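Local atomic coordinates of superoxide dismutase (PDB entry 3TJT), a protein that probably converts superoxide radicals into hydrogen peroxide and molecular oxygen at an iron-containing active site, protecting the cell from oxidative damage. Residues N3-K7 against L42-E47. Residues are numbered along the deposited sequence; the frame is centred on the assembly and turned at random.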
# COMPACT_ATOMS: atom_id res chain seq x y z
N ASN A 3 15.16 -19.89 -23.75
CA ASN A 3 14.83 -18.89 -22.74
C ASN A 3 13.82 -19.41 -21.72
O ASN A 3 12.62 -19.50 -21.99
CB ASN A 3 14.31 -17.61 -23.41
CG ASN A 3 14.04 -16.49 -22.42
OD1 ASN A 3 14.72 -15.46 -22.43
ND2 ASN A 3 13.06 -16.68 -21.56
N ASN A 4 14.32 -19.74 -20.53
CA ASN A 4 13.47 -20.24 -19.46
C ASN A 4 13.16 -19.17 -18.41
O ASN A 4 12.89 -19.49 -17.25
CB ASN A 4 14.11 -21.46 -18.78
CG ASN A 4 15.51 -21.16 -18.26
OD1 ASN A 4 16.08 -20.11 -18.55
ND2 ASN A 4 16.07 -22.10 -17.51
N LYS A 5 13.20 -17.90 -18.82
CA LYS A 5 12.84 -16.82 -17.91
C LYS A 5 11.34 -16.82 -17.64
O LYS A 5 10.55 -17.37 -18.42
CB LYS A 5 13.29 -15.48 -18.47
CG LYS A 5 14.81 -15.35 -18.52
CD LYS A 5 15.25 -13.92 -18.79
CE LYS A 5 16.77 -13.81 -18.72
NZ LYS A 5 17.22 -12.41 -18.92
N PHE A 6 10.94 -16.23 -16.52
CA PHE A 6 9.53 -16.11 -16.20
C PHE A 6 8.84 -15.17 -17.17
O PHE A 6 9.45 -14.22 -17.65
CB PHE A 6 9.34 -15.68 -14.74
CG PHE A 6 9.79 -16.73 -13.76
CD1 PHE A 6 8.95 -17.78 -13.41
CD2 PHE A 6 11.08 -16.70 -13.23
CE1 PHE A 6 9.36 -18.77 -12.53
CE2 PHE A 6 11.51 -17.69 -12.35
CZ PHE A 6 10.64 -18.73 -12.00
N LYS A 7 7.59 -15.45 -17.48
CA LYS A 7 6.88 -14.63 -18.46
C LYS A 7 5.53 -14.14 -17.95
O LYS A 7 4.91 -14.75 -17.08
CB LYS A 7 6.72 -15.40 -19.78
CG LYS A 7 8.06 -15.88 -20.33
CD LYS A 7 8.03 -16.15 -21.82
CE LYS A 7 9.44 -16.25 -22.37
NZ LYS A 7 10.29 -17.18 -21.57
N LEU A 42 11.88 -9.81 -11.09
CA LEU A 42 12.20 -11.19 -10.71
C LEU A 42 13.28 -11.77 -11.63
O LEU A 42 14.30 -12.29 -11.17
CB LEU A 42 10.95 -12.08 -10.75
CG LEU A 42 11.20 -13.55 -10.42
CD1 LEU A 42 11.78 -13.71 -9.01
CD2 LEU A 42 9.92 -14.36 -10.57
N ASN A 43 13.06 -11.67 -12.94
CA ASN A 43 14.04 -12.19 -13.89
C ASN A 43 15.41 -11.55 -13.69
O ASN A 43 16.43 -12.23 -13.77
CB ASN A 43 13.57 -12.00 -15.34
CG ASN A 43 12.46 -12.96 -15.72
OD1 ASN A 43 11.59 -12.63 -16.53
ND2 ASN A 43 12.50 -14.16 -15.15
N ALA A 44 15.43 -10.25 -13.43
CA ALA A 44 16.68 -9.53 -13.22
C ALA A 44 17.45 -10.08 -12.01
O ALA A 44 18.66 -10.27 -12.07
CB ALA A 44 16.42 -8.03 -13.05
N ALA A 45 16.72 -10.32 -10.92
CA ALA A 45 17.31 -10.81 -9.68
C ALA A 45 17.88 -12.22 -9.81
O ALA A 45 18.82 -12.59 -9.10
CB ALA A 45 16.29 -10.77 -8.55
N LEU A 46 17.32 -13.01 -10.71
CA LEU A 46 17.76 -14.40 -10.86
C LEU A 46 18.90 -14.59 -11.86
O LEU A 46 19.42 -15.70 -12.00
CB LEU A 46 16.57 -15.30 -11.22
CG LEU A 46 15.40 -15.32 -10.23
CD1 LEU A 46 14.33 -16.31 -10.69
CD2 LEU A 46 15.85 -15.63 -8.81
N GLU A 47 19.31 -13.52 -12.53
CA GLU A 47 20.42 -13.61 -13.48
C GLU A 47 21.68 -14.14 -12.80
O GLU A 47 22.48 -14.84 -13.41
CB GLU A 47 20.69 -12.24 -14.12
CG GLU A 47 19.60 -11.79 -15.07
CD GLU A 47 19.82 -10.39 -15.61
OE1 GLU A 47 20.94 -9.85 -15.47
OE2 GLU A 47 18.86 -9.82 -16.18
O HOH W 1 16.49 -10.69 -16.88
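Leu42 meets Phe6 through a single methyl: CD2 sits over one face of the aromatic ring, 4.1 Å from its centroid and 25° off the ring normal, a CH-pi contact displaced toward the rim, with CD2 of Phe6 the nearest ring atom. With CG anti to the backbone N (chi1 178°), the leucine branch reaches out from the C-terminal part of helix 24-46 to the N-terminal loop. Asn43, one residue on, faces the loop backbone. Its carboxamide, tilted just 17° from the plane of the Phe6 ring, lies alongside the main-chain N and O of Phe6. The amide also borders the ring edge and the CB of Lys5, so an apolar surface and a peptide backbone flank one polar group. The main-chain O of Asn43 is hydrogen-bonded in turn to the hydroxyl of Tyr53. One helical turn beyond Leu42, Leu46 returns to the ring, its CD1 standing 3.6 Å from Phe6 CE2 near the ring plane; Leu57 and Leu60 of helix 57-62 also touch Phe6, and Val75 of helix 72-90 touches Leu46. Glu47 ends the segment with an extended side chain. Its OE2 stays 4.1 Å from Lys5 NZ, too far for a direct salt bridge, and a water joins the two, donating to Glu47 OE2 at 2.6 Å and accepting from Lys5 NZ at 2.8 Å. The contact thus illustrates how a loop without regular structure can be fastened to a helix of the alpha-hairpin domain: a phenyl ring touched by one leucine on a face and by another at its edge, an amide laid along the main chain of Phe6, and a solvent-mediated charge pair whose attraction is likely softened by the intervening water.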